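Local coordinates for protein cysteine protease (Listeria monocytogenes, PDB 5HU4) that anchors surface proteins to the bacterial cell wall as a class A sortase, cleaving their C-terminal sorting signal and passing them on through a thioester intermediate, at residues Leu79-Thr85 with Val124-Thr130; His50-Glu55 with Thr110-Pro114; Asp1-Ser6 with Leu17-Gly21; Val12-Leu16 with Leu58-Ile62; Ile71-Asp75 with Lys140-Ser144. All coordinates share one frame; numbering follows the deposited sequence.

Contact 1 of 5, residues Leu79-Thr85 with Val124-Thr130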
# COMPACT_ATOMS: atom_id res chain seq x y z
N LEU A 79 7.43 -2.61 -12.58
CA LEU A 79 6.03 -2.66 -12.16
C LEU A 79 5.78 -3.95 -11.40
O LEU A 79 5.90 -5.05 -11.95
CB LEU A 79 5.10 -2.56 -13.37
CG LEU A 79 3.62 -2.83 -13.12
CD1 LEU A 79 3.06 -1.84 -12.11
CD2 LEU A 79 2.83 -2.77 -14.42
N TYR A 80 5.43 -3.82 -10.12
CA TYR A 80 5.19 -4.98 -9.28
C TYR A 80 3.69 -5.20 -9.07
O TYR A 80 3.01 -4.36 -8.48
CB TYR A 80 5.89 -4.83 -7.93
CG TYR A 80 7.36 -4.49 -8.05
CD1 TYR A 80 7.80 -3.17 -8.07
CD2 TYR A 80 8.31 -5.50 -8.15
CE1 TYR A 80 9.14 -2.87 -8.18
CE2 TYR A 80 9.66 -5.20 -8.26
CZ TYR A 80 10.07 -3.89 -8.27
OH TYR A 80 11.40 -3.58 -8.38
N GLU A 81 3.19 -6.33 -9.56
CA GLU A 81 1.76 -6.62 -9.47
C GLU A 81 1.46 -7.63 -8.37
O GLU A 81 1.93 -8.77 -8.40
CB GLU A 81 1.24 -7.14 -10.81
CG GLU A 81 -0.21 -7.61 -10.77
CD GLU A 81 -0.77 -7.88 -12.16
OE1 GLU A 81 -0.08 -7.58 -13.15
OE2 GLU A 81 -1.91 -8.39 -12.25
N TYR A 82 0.66 -7.20 -7.40
CA TYR A 82 0.22 -8.08 -6.32
C TYR A 82 -1.26 -8.40 -6.48
O TYR A 82 -2.00 -7.68 -7.15
CB TYR A 82 0.47 -7.44 -4.95
CG TYR A 82 1.92 -7.14 -4.65
CD1 TYR A 82 2.54 -5.99 -5.13
CD2 TYR A 82 2.68 -8.00 -3.85
CE1 TYR A 82 3.86 -5.71 -4.85
CE2 TYR A 82 4.00 -7.72 -3.56
CZ TYR A 82 4.59 -6.58 -4.06
OH TYR A 82 5.90 -6.31 -3.77
N THR A 83 -1.70 -9.48 -5.85
CA THR A 83 -3.11 -9.85 -5.84
C THR A 83 -3.58 -10.07 -4.41
O THR A 83 -3.05 -10.92 -3.70
CB THR A 83 -3.38 -11.12 -6.67
OG1 THR A 83 -3.11 -10.85 -8.05
CG2 THR A 83 -4.83 -11.55 -6.52
N VAL A 84 -4.58 -9.30 -3.99
CA VAL A 84 -5.13 -9.38 -2.64
C VAL A 84 -5.58 -10.80 -2.31
O VAL A 84 -6.40 -11.38 -3.03
CB VAL A 84 -6.32 -8.42 -2.46
CG1 VAL A 84 -6.95 -8.61 -1.09
CG2 VAL A 84 -5.88 -6.98 -2.66
N THR A 85 -5.05 -11.35 -1.23
CA THR A 85 -5.38 -12.72 -0.83
C THR A 85 -6.03 -12.77 0.55
O THR A 85 -6.71 -13.74 0.88
CB THR A 85 -4.14 -13.62 -0.83
OG1 THR A 85 -3.14 -13.07 0.03
CG2 THR A 85 -3.57 -13.75 -2.24
N VAL A 124 -3.54 -7.90 2.56
CA VAL A 124 -2.32 -8.56 2.11
C VAL A 124 -2.47 -9.07 0.67
O VAL A 124 -3.48 -9.68 0.32
CB VAL A 124 -1.94 -9.74 3.03
CG1 VAL A 124 -0.83 -10.58 2.42
CG2 VAL A 124 -1.54 -9.23 4.41
N GLY A 125 -1.46 -8.80 -0.15
CA GLY A 125 -1.47 -9.26 -1.53
C GLY A 125 -0.18 -9.97 -1.90
O GLY A 125 0.91 -9.46 -1.64
N GLU A 126 -0.30 -11.15 -2.50
CA GLU A 126 0.86 -11.91 -2.94
C GLU A 126 1.34 -11.44 -4.32
O GLU A 126 0.52 -11.13 -5.19
CB GLU A 126 0.54 -13.40 -2.99
CG GLU A 126 0.11 -13.99 -1.65
CD GLU A 126 1.24 -14.03 -0.64
OE1 GLU A 126 2.40 -14.17 -1.06
OE2 GLU A 126 0.95 -13.93 0.57
N LEU A 127 2.65 -11.38 -4.50
CA LEU A 127 3.22 -10.98 -5.78
C LEU A 127 2.88 -11.99 -6.86
O LEU A 127 3.04 -13.20 -6.67
CB LEU A 127 4.74 -10.82 -5.67
CG LEU A 127 5.47 -10.28 -6.90
CD1 LEU A 127 5.10 -8.83 -7.17
CD2 LEU A 127 6.98 -10.43 -6.75
N GLU A 128 2.39 -11.50 -7.99
CA GLU A 128 1.93 -12.38 -9.06
C GLU A 128 2.84 -12.27 -10.28
O GLU A 128 3.09 -13.27 -10.97
CB GLU A 128 0.47 -12.06 -9.41
CG GLU A 128 0.13 -12.13 -10.89
CD GLU A 128 -1.34 -11.84 -11.16
OE1 GLU A 128 -2.06 -11.47 -10.20
OE2 GLU A 128 -1.78 -11.97 -12.32
N LYS A 129 3.35 -11.07 -10.55
CA LYS A 129 4.30 -10.87 -11.63
C LYS A 129 5.10 -9.58 -11.47
O LYS A 129 4.67 -8.65 -10.79
CB LYS A 129 3.58 -10.87 -12.98
CG LYS A 129 2.94 -9.54 -13.35
CD LYS A 129 2.03 -9.69 -14.56
CE LYS A 129 0.82 -10.55 -14.22
NZ LYS A 129 -0.22 -10.49 -15.29
N THR A 130 6.26 -9.53 -12.10
CA THR A 130 7.12 -8.35 -12.10
C THR A 130 7.59 -8.04 -13.51
O THR A 130 8.02 -8.94 -14.23
CB THR A 130 8.34 -8.53 -11.18
OG1 THR A 130 7.90 -8.76 -9.83
CG2 THR A 130 9.23 -7.30 -11.21
O HOH W 1 -2.12 -14.55 1.67

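Contact 2 of 5, residues His50-Glu55 with Thr110-Pro114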
# COMPACT_ATOMS: atom_id res chain seq x y z
N HIS A 50 -3.09 6.90 6.05
CA HIS A 50 -4.10 7.39 6.98
C HIS A 50 -5.51 7.20 6.46
O HIS A 50 -5.76 7.23 5.25
CB HIS A 50 -3.86 8.86 7.30
CG HIS A 50 -4.47 9.31 8.60
ND1 HIS A 50 -4.02 8.86 9.82
CD2 HIS A 50 -5.49 10.16 8.85
CE1 HIS A 50 -4.75 9.42 10.78
NE2 HIS A 50 -5.64 10.21 10.22
N HIS A 51 -6.45 6.99 7.38
CA HIS A 51 -7.86 6.93 7.06
C HIS A 51 -8.52 8.23 7.49
O HIS A 51 -8.79 8.43 8.68
CB HIS A 51 -8.52 5.72 7.74
CG HIS A 51 -9.94 5.49 7.33
ND1 HIS A 51 -10.65 4.37 7.70
CD2 HIS A 51 -10.79 6.23 6.58
CE1 HIS A 51 -11.87 4.43 7.21
NE2 HIS A 51 -11.98 5.55 6.52
N MET A 52 -8.77 9.11 6.53
CA MET A 52 -9.34 10.42 6.83
C MET A 52 -10.86 10.38 6.82
O MET A 52 -11.46 9.40 6.37
CB MET A 52 -8.83 11.46 5.83
CG MET A 52 -7.32 11.65 5.84
SD MET A 52 -6.78 12.98 4.76
CE MET A 52 -7.48 14.40 5.60
N ARG A 53 -11.48 11.44 7.33
CA ARG A 53 -12.94 11.54 7.34
C ARG A 53 -13.47 11.48 5.91
O ARG A 53 -14.49 10.84 5.64
CB ARG A 53 -13.40 12.83 8.03
CG ARG A 53 -14.90 12.89 8.25
CD ARG A 53 -15.36 11.74 9.13
NE ARG A 53 -16.80 11.48 8.99
CZ ARG A 53 -17.32 10.60 8.15
NH1 ARG A 53 -16.53 9.89 7.35
NH2 ARG A 53 -18.63 10.43 8.09
N ASP A 54 -12.77 12.15 5.01
CA ASP A 54 -13.04 12.01 3.58
C ASP A 54 -12.58 10.61 3.17
O ASP A 54 -11.38 10.37 3.00
CB ASP A 54 -12.32 13.10 2.78
CG ASP A 54 -12.64 13.04 1.29
OD1 ASP A 54 -13.49 12.22 0.89
OD2 ASP A 54 -12.03 13.81 0.53
N GLU A 55 -13.53 9.71 3.01
CA GLU A 55 -13.24 8.29 2.79
C GLU A 55 -12.52 8.02 1.47
O GLU A 55 -12.03 6.92 1.24
CB GLU A 55 -14.54 7.48 2.83
CG GLU A 55 -15.36 7.68 4.10
CD GLU A 55 -14.64 7.17 5.33
OE1 GLU A 55 -14.34 5.97 5.39
OE2 GLU A 55 -14.39 7.98 6.25
N THR A 110 -4.22 0.51 7.34
CA THR A 110 -4.92 1.75 7.65
C THR A 110 -5.83 1.57 8.85
O THR A 110 -6.16 0.45 9.23
CB THR A 110 -5.75 2.25 6.45
OG1 THR A 110 -6.13 3.61 6.65
CG2 THR A 110 -7.00 1.39 6.26
N CYS A 111 -6.22 2.68 9.47
CA CYS A 111 -7.16 2.64 10.58
C CYS A 111 -8.53 2.22 10.07
O CYS A 111 -8.90 2.52 8.93
CB CYS A 111 -7.24 4.00 11.28
SG CYS A 111 -5.64 4.70 11.73
N ASP A 112 -9.29 1.51 10.90
CA ASP A 112 -10.60 1.03 10.48
C ASP A 112 -11.65 2.15 10.58
O ASP A 112 -12.77 2.00 10.10
CB ASP A 112 -11.03 -0.18 11.32
CG ASP A 112 -11.44 0.20 12.73
OD1 ASP A 112 -10.73 1.01 13.36
OD2 ASP A 112 -12.47 -0.31 13.21
N LYS A 113 -11.26 3.26 11.20
CA LYS A 113 -12.12 4.43 11.31
C LYS A 113 -11.32 5.71 11.07
O LYS A 113 -10.10 5.72 11.23
CB LYS A 113 -12.80 4.50 12.69
CG LYS A 113 -13.19 3.16 13.29
CD LYS A 113 -13.69 3.31 14.71
CE LYS A 113 -15.21 3.32 14.76
NZ LYS A 113 -15.79 2.13 14.08
N PRO A 114 -12.01 6.80 10.67
CA PRO A 114 -11.34 8.10 10.57
C PRO A 114 -11.14 8.76 11.94
O PRO A 114 -10.35 9.69 12.07
CB PRO A 114 -12.30 8.92 9.71
CG PRO A 114 -13.63 8.31 9.95
CD PRO A 114 -13.38 6.84 10.13

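Contact 3 of 5, residues Asp1-Ser6 with Leu17-Gly21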
# COMPACT_ATOMS: atom_id res chain seq x y z
N ASP A 1 13.40 15.13 -2.31
CA ASP A 1 12.12 14.57 -1.89
C ASP A 1 12.31 13.22 -1.21
O ASP A 1 13.39 12.63 -1.26
CB ASP A 1 11.18 14.43 -3.08
CG ASP A 1 9.77 14.92 -2.78
OD1 ASP A 1 9.39 14.93 -1.58
OD2 ASP A 1 9.04 15.27 -3.73
N ALA A 2 11.24 12.72 -0.59
CA ALA A 2 11.28 11.45 0.12
C ALA A 2 10.46 10.40 -0.63
O ALA A 2 10.20 9.32 -0.11
CB ALA A 2 10.76 11.61 1.54
N VAL A 3 10.06 10.74 -1.85
CA VAL A 3 9.27 9.85 -2.69
C VAL A 3 10.13 8.73 -3.26
O VAL A 3 11.23 8.97 -3.77
CB VAL A 3 8.61 10.62 -3.85
CG1 VAL A 3 7.82 9.68 -4.75
CG2 VAL A 3 7.70 11.72 -3.30
N VAL A 4 9.64 7.50 -3.18
CA VAL A 4 10.36 6.35 -3.70
C VAL A 4 9.62 5.71 -4.87
O VAL A 4 10.19 4.92 -5.62
CB VAL A 4 10.60 5.29 -2.61
CG1 VAL A 4 11.53 5.83 -1.53
CG2 VAL A 4 9.28 4.84 -2.01
N GLY A 5 8.34 6.05 -5.02
CA GLY A 5 7.54 5.51 -6.10
C GLY A 5 6.05 5.71 -5.91
O GLY A 5 5.62 6.64 -5.23
N SER A 6 5.25 4.83 -6.52
CA SER A 6 3.80 4.94 -6.46
C SER A 6 3.13 3.60 -6.18
O SER A 6 3.68 2.54 -6.46
CB SER A 6 3.26 5.51 -7.77
OG SER A 6 3.71 6.84 -7.98
N LEU A 17 1.42 8.44 -4.02
CA LEU A 17 2.87 8.41 -4.00
C LEU A 17 3.34 7.63 -2.78
O LEU A 17 2.69 7.65 -1.74
CB LEU A 17 3.45 9.83 -3.98
CG LEU A 17 3.20 10.70 -5.21
CD1 LEU A 17 3.72 12.11 -4.97
CD2 LEU A 17 3.84 10.09 -6.44
N VAL A 18 4.47 6.94 -2.91
CA VAL A 18 5.03 6.20 -1.79
C VAL A 18 6.20 6.96 -1.17
O VAL A 18 7.13 7.35 -1.86
CB VAL A 18 5.50 4.79 -2.21
CG1 VAL A 18 5.96 4.01 -0.99
CG2 VAL A 18 4.37 4.06 -2.92
N PHE A 19 6.13 7.16 0.14
CA PHE A 19 7.18 7.88 0.86
C PHE A 19 7.99 6.93 1.73
O PHE A 19 7.49 5.89 2.16
CB PHE A 19 6.57 9.00 1.71
CG PHE A 19 5.95 10.11 0.91
CD1 PHE A 19 4.66 9.98 0.43
CD2 PHE A 19 6.65 11.27 0.65
CE1 PHE A 19 4.08 11.00 -0.31
CE2 PHE A 19 6.08 12.29 -0.09
CZ PHE A 19 4.79 12.15 -0.57
N LYS A 20 9.23 7.30 1.99
CA LYS A 20 10.11 6.49 2.83
C LYS A 20 9.97 6.89 4.29
O LYS A 20 10.34 7.99 4.68
CB LYS A 20 11.56 6.62 2.37
CG LYS A 20 12.40 5.37 2.58
CD LYS A 20 13.81 5.56 2.03
CE LYS A 20 14.46 4.23 1.70
NZ LYS A 20 15.73 4.41 0.94
N GLY A 21 9.42 5.98 5.10
CA GLY A 21 9.27 6.22 6.52
C GLY A 21 7.89 6.71 6.92
O GLY A 21 7.32 7.60 6.28

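Contact 4 of 5, residues Val12-Leu16 with Leu58-Ile62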
# COMPACT_ATOMS: atom_id res chain seq x y z
N VAL A 12 -10.57 0.40 -6.13
CA VAL A 12 -11.09 1.32 -5.13
C VAL A 12 -10.57 2.74 -5.35
O VAL A 12 -10.62 3.57 -4.45
CB VAL A 12 -10.72 0.86 -3.70
CG1 VAL A 12 -11.48 -0.40 -3.34
CG2 VAL A 12 -9.22 0.64 -3.59
N ASP A 13 -10.07 2.99 -6.56
CA ASP A 13 -9.62 4.31 -6.98
C ASP A 13 -8.53 4.89 -6.08
O ASP A 13 -8.57 6.07 -5.72
CB ASP A 13 -10.80 5.28 -7.05
CG ASP A 13 -10.65 6.31 -8.16
OD1 ASP A 13 -9.83 6.08 -9.07
OD2 ASP A 13 -11.37 7.33 -8.12
N VAL A 14 -7.56 4.06 -5.72
CA VAL A 14 -6.40 4.52 -4.96
C VAL A 14 -5.20 4.69 -5.88
O VAL A 14 -4.80 3.76 -6.57
CB VAL A 14 -6.03 3.54 -3.82
CG1 VAL A 14 -4.69 3.91 -3.21
CG2 VAL A 14 -7.12 3.53 -2.76
N ASN A 15 -4.65 5.90 -5.90
CA ASN A 15 -3.46 6.20 -6.70
C ASN A 15 -2.60 7.21 -5.96
O ASN A 15 -2.85 8.41 -6.00
CB ASN A 15 -3.85 6.73 -8.07
CG ASN A 15 -2.66 6.94 -8.98
OD1 ASN A 15 -1.55 6.49 -8.69
ND2 ASN A 15 -2.87 7.62 -10.10
N LEU A 16 -1.57 6.71 -5.27
CA LEU A 16 -0.80 7.55 -4.35
C LEU A 16 0.70 7.47 -4.58
O LEU A 16 1.20 6.55 -5.23
CB LEU A 16 -1.12 7.16 -2.91
CG LEU A 16 -2.59 7.16 -2.50
CD1 LEU A 16 -2.76 6.52 -1.13
CD2 LEU A 16 -3.15 8.57 -2.50
N LEU A 58 -6.32 9.00 0.55
CA LEU A 58 -5.25 8.11 0.98
C LEU A 58 -5.64 6.63 0.98
O LEU A 58 -5.97 6.07 -0.06
CB LEU A 58 -4.75 8.53 2.37
CG LEU A 58 -4.23 9.97 2.45
CD1 LEU A 58 -3.84 10.33 3.87
CD2 LEU A 58 -3.06 10.17 1.49
N PHE A 59 -5.59 6.00 2.15
CA PHE A 59 -5.90 4.57 2.25
C PHE A 59 -7.30 4.29 2.78
O PHE A 59 -7.63 3.16 3.12
CB PHE A 59 -4.88 3.86 3.15
CG PHE A 59 -3.74 3.25 2.39
CD1 PHE A 59 -3.61 3.45 1.03
CD2 PHE A 59 -2.80 2.46 3.04
CE1 PHE A 59 -2.56 2.89 0.32
CE2 PHE A 59 -1.76 1.89 2.34
CZ PHE A 59 -1.64 2.10 0.98
N GLY A 60 -8.12 5.34 2.85
CA GLY A 60 -9.53 5.18 3.16
C GLY A 60 -10.26 4.14 2.32
O GLY A 60 -10.92 3.27 2.87
N PRO A 61 -10.15 4.23 0.98
CA PRO A 61 -10.90 3.31 0.12
C PRO A 61 -10.47 1.84 0.17
O PRO A 61 -11.21 1.00 -0.34
CB PRO A 61 -10.64 3.87 -1.29
CG PRO A 61 -10.30 5.30 -1.07
CD PRO A 61 -9.52 5.31 0.20
N ILE A 62 -9.32 1.52 0.77
CA ILE A 62 -8.88 0.13 0.78
C ILE A 62 -9.66 -0.69 1.80
O ILE A 62 -9.46 -1.90 1.92
CB ILE A 62 -7.36 -0.00 1.06
CG1 ILE A 62 -7.07 0.15 2.56
CG2 ILE A 62 -6.57 1.00 0.23
CD1 ILE A 62 -5.69 -0.33 2.95

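Contact 5 of 5, residues Ile71-Asp75 with Lys140-Ser144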
# COMPACT_ATOMS: atom_id res chain seq x y z
N ILE A 71 -3.08 -5.03 -6.81
CA ILE A 71 -2.37 -3.89 -6.26
C ILE A 71 -1.12 -3.64 -7.08
O ILE A 71 -0.31 -4.55 -7.27
CB ILE A 71 -1.99 -4.09 -4.78
CG1 ILE A 71 -3.23 -4.42 -3.94
CG2 ILE A 71 -1.29 -2.86 -4.24
CD1 ILE A 71 -2.91 -4.79 -2.51
N TYR A 72 -0.96 -2.42 -7.58
CA TYR A 72 0.18 -2.09 -8.41
C TYR A 72 1.17 -1.20 -7.67
O TYR A 72 0.80 -0.20 -7.07
CB TYR A 72 -0.28 -1.43 -9.71
CG TYR A 72 -1.15 -2.33 -10.55
CD1 TYR A 72 -0.58 -3.25 -11.42
CD2 TYR A 72 -2.53 -2.29 -10.45
CE1 TYR A 72 -1.37 -4.08 -12.19
CE2 TYR A 72 -3.33 -3.12 -11.21
CZ TYR A 72 -2.74 -4.02 -12.08
OH TYR A 72 -3.53 -4.85 -12.84
N LEU A 73 2.44 -1.59 -7.73
CA LEU A 73 3.50 -0.89 -7.03
C LEU A 73 4.67 -0.67 -7.99
O LEU A 73 5.01 -1.56 -8.77
CB LEU A 73 3.95 -1.68 -5.81
CG LEU A 73 5.02 -1.10 -4.89
CD1 LEU A 73 4.52 0.15 -4.20
CD2 LEU A 73 5.47 -2.14 -3.88
N THR A 74 5.29 0.50 -7.93
CA THR A 74 6.42 0.79 -8.81
C THR A 74 7.47 1.68 -8.16
O THR A 74 7.16 2.53 -7.32
CB THR A 74 5.95 1.44 -10.13
OG1 THR A 74 7.04 1.52 -11.05
CG2 THR A 74 5.40 2.84 -9.88
N ASP A 75 8.72 1.47 -8.55
CA ASP A 75 9.83 2.32 -8.15
C ASP A 75 10.28 3.13 -9.36
O ASP A 75 11.39 3.68 -9.37
CB ASP A 75 10.98 1.50 -7.58
CG ASP A 75 11.34 0.30 -8.46
OD1 ASP A 75 10.89 0.26 -9.62
OD2 ASP A 75 12.07 -0.58 -7.98
N LYS A 140 -1.09 3.85 -17.45
CA LYS A 140 -2.29 3.03 -17.31
C LYS A 140 -2.64 2.79 -15.84
O LYS A 140 -3.78 2.98 -15.43
CB LYS A 140 -2.12 1.68 -18.02
CG LYS A 140 -3.43 0.99 -18.33
CD LYS A 140 -3.26 -0.51 -18.51
CE LYS A 140 -4.57 -1.16 -18.91
NZ LYS A 140 -5.72 -0.62 -18.14
N TYR A 141 -1.65 2.38 -15.06
CA TYR A 141 -1.89 2.00 -13.67
C TYR A 141 -1.60 3.13 -12.69
O TYR A 141 -2.18 3.19 -11.61
CB TYR A 141 -1.06 0.77 -13.31
CG TYR A 141 -1.47 -0.46 -14.09
CD1 TYR A 141 -2.75 -0.98 -13.97
CD2 TYR A 141 -0.58 -1.09 -14.94
CE1 TYR A 141 -3.14 -2.09 -14.69
CE2 TYR A 141 -0.96 -2.21 -15.66
CZ TYR A 141 -2.24 -2.71 -15.52
OH TYR A 141 -2.62 -3.82 -16.23
N PHE A 142 -0.70 4.04 -13.06
CA PHE A 142 -0.42 5.20 -12.23
C PHE A 142 -0.67 6.50 -13.00
O PHE A 142 0.27 7.25 -13.27
CB PHE A 142 1.02 5.16 -11.73
CG PHE A 142 1.41 3.83 -11.14
CD1 PHE A 142 1.08 3.51 -9.84
CD2 PHE A 142 2.10 2.90 -11.90
CE1 PHE A 142 1.43 2.29 -9.30
CE2 PHE A 142 2.46 1.67 -11.36
CZ PHE A 142 2.12 1.37 -10.06
N PRO A 143 -1.94 6.78 -13.35
CA PRO A 143 -2.23 7.92 -14.22
C PRO A 143 -2.28 9.24 -13.46
O PRO A 143 -2.40 9.25 -12.23
CB PRO A 143 -3.59 7.57 -14.80
CG PRO A 143 -4.25 6.82 -13.70
CD PRO A 143 -3.16 6.03 -13.02
N SER A 144 -2.13 10.37 -14.13
CA SER A 144 -1.89 11.63 -13.47
C SER A 144 -3.02 12.34 -12.74
O SER A 144 -4.09 11.83 -12.55
CB SER A 144 -1.25 12.62 -14.46
OG SER A 144 0.13 12.76 -14.29

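Contact 1 of 5, residues Leu79-Thr85 with Val124-Thr130
Antiparallel backbone bonds join E81-T85 to V124-K129. E81 N donates to K129 O, while E81 O receives the N-H of E128 at 2.8 Å and, weakly, that of K129. The register slips by one between E81 and Y82. Beyond it, T83 N and E126 N bond to each other's carbonyls, and T85 N reaches V124 O at 2.8 Å.

Charged groups gather on the face of E81, T83 and K129. The side chain of E81, CG anti to the backbone N (chi1 174°) and extended beyond it, sets its carboxylate beside that of E128, OE2 to OE2 3.6 Å, and a long salt bridge joins E81 OE1 to K129 NZ (3.6 Å); K129 also has a long one to E128, probably easing the repulsion between the acids.

Apolar packing occupies the other face. L127 CD1 sits over the centre of the Y82 ring, 3.9 Å from its centroid, a CH-pi contact. The Y82 hydroxyl bonds to the backbone of G41. T130 CG2 meets Y80 CE2 at 3.6 Å; the Y80 hydroxyl bonds to D75.

E128 and K129 both facing E81 make a classic beta bulge between neighbouring strands 78-91 and 119-132 of the sortase beta-barrel.

Contact 2 of 5, residues His50-Glu55 with Thr110-Pro114
The imidazole of H51 is gripped through both nitrogens. NE2 donates to E55 OE1 at 2.7 Å, in the plane of the ring though from above the carboxylate plane, and ND1 donates to C111 O at 2.8 Å, again close to the ring plane but with the donor 40° out of the carbonyl plane. With both nitrogens bonded close to the ring plane, the ring's rotation is fixed. CG stands anti to the backbone N (chi1 -173°), which carries the imidazole across to the carbonyl of C111.

One face of this ring is covered by P114, whose CD makes a CH-pi contact 4.2 Å from the centroid. P114 CA also approaches H51 O at 3.2 Å, a CA-H...O contact. E55 has a second partner, a salt bridge from R53 NH1 to E55 OE2 of 3.1 Å. At the base of the side chain, T110 OG1 packs against H51 CB and is hydrogen-bonded to G49 O.

The active-site residues lie next to this arrangement: the sulfur of C111, the acyl-thioester residue, is oblique to the ring of H50, the proton donor/acceptor. H51 thus links the loop of H50 to the strand end of C111, consistent with holding the two catalytic residues of the sortase active site near each other.

Contact 3 of 5, residues Asp1-Ser6 with Leu17-Gly21
Three backbone hydrogen bonds hold D1-S6 against L17-G21. The shortest runs from V18 N to G5 O, 2.6 Å and nearly straight at 169°, although the donor lies well above the carbonyl plane. V4 N gives V18 O a bond of 2.8 Å, also nearly straight, and K20 N reaches A2 O at 3.1 Å near the end of the pairing. V18 therefore uses both its N-H and its carbonyl toward the N-terminal strand. Between V3, paired with F19, and G5, paired with V18, the register shifts by one, a beta bulge that takes in V4. D1 contributes inside its own segment, its OD1 accepting from A2 N.

Weaker CA-H...O contacts supplement these bonds, V3 CA to V18 O at 3.4 Å among them.

The side chains then pack on both faces. On one, V3 CG2 touches the F19 ring at CE2 (3.6 Å), and A2 CB approaches CD2 of the same ring; V3 also comes near L17, whose CD2 meets S6 OG. On the face of V18, CG1 meets CG2 of the bulged V4 at 3.6 Å. With V18 CG1 anti to its backbone N (chi1 -175°), the second methyl, CG2, is turned to the backbone carbonyl carbon of S6. Y45 of strand 44-48 packs on both V4 and V18, and L73 of strand 70-74 adds to the cover of V18.

With the hydrogen bonds between the two segments confined to the main chain, the pairing of strands 3-9 and 14-19 rests on backbone hydrogen bonds with apolar packing on its faces.

Contact 4 of 5, residues Val12-Leu16 with Leu58-Ile62
The F59 ring is approached by two aliphatic side chains of the strand segment: V14 CG1 comes in at its edge, near the ring plane, 4.2 Å from CE1, while L16 CD1 lies obliquely 3.8 Å from CD1. The same ring packs against I7 of strand 3-9 and against L108 and T110 of strand 105-111. The puckered ring of P61 brings its CB 3.2 Å from V12 O and 3.8 Å from V14 CG2, so the proline faces both the carbonyl of V12 and the V14 side chain. V12 CB in turn packs against P61 CB.

Residues 12-16 run from the turn that links strands 3-9 and 14-19 into the second strand, and D13 and V14 both face V9 in a G1 beta bulge. Residues 58-62 belong to the long connection between strands 44-48 and 70-74, and I62 lies in a short 3-10 segment. The connection is thereby packed against the opening hairpin of the sortase beta-barrel, without a hydrogen bond between the two segments.

V14 reaches two residues with one methyl: with CG2 beside the backbone N and CG1 anti to it (chi1 170°), CG2 meets both P61 and I62 CG2, the latter at 4.0 Å. L16 sets CD1 3.4 Å from L58 O and CD2 4.3 Å from L58 CD2. L58 also packs against the active-site residue H50 and against L28.

Contact 5 of 5, residues Ile71-Asp75 with Lys140-Ser144
Y72 and Y141 both hold CG anti to the carbonyl carbon (chi1 -62° and -65°), and these torsions turn the two phenol rings onto each other. They stack face to face with centroids 3.8 Å apart and planes at 17°. Y141 CD1 lies over the centre of the Y72 ring and Y72 CE1 over that of Y141; Y72 CZ to Y141 CE1 is the shortest approach, 3.3 Å.

Strand 70-74 lies at one end of the strand order of the sortase beta-barrel, where it also pairs with strand 3-9. The C-terminal helix 135-141 packs against it through this stack, and F142, the first residue to leave helical geometry, extends the contact.

T74 CG2 sits over one face of the F142 ring, offset to its rim, in a CH-pi contact 3.7 Å from the centroid. Y141 CB lies over the opposite face, toward the rim. At the ring's edge are two backbone atoms of the strand, L73 N and Y72 O, the latter 3.4 Å from F142 CE1. Y72 CB closes on F142 CZ at 3.7 Å. The T74 hydroxyl bonds to N78 O and L76 N, while L79 packs on both Y141 and F142.

From the N terminus, contact 3 closes first, folding strands 3-9 and 14-19 into a hairpin. Contact 4 crosses it, since residues 12-16 lie inside that hairpin and reach forward to 58-62. Contact 2 crosses contact 4 in turn, bringing the loop at 50-55 to the end of strand 105-111, and the two touch, as where H50 O meets L58 CB. Contact 1, joining strands 78-91 and 119-132, crosses contact 2 and is nested within the long loop closed by contact 5. Contact 5, which also crosses contact 2, carries the C-terminal segment back to strand 70-74, which lies between strand 78-91 of contact 1 and strand 3-9 of contact 3.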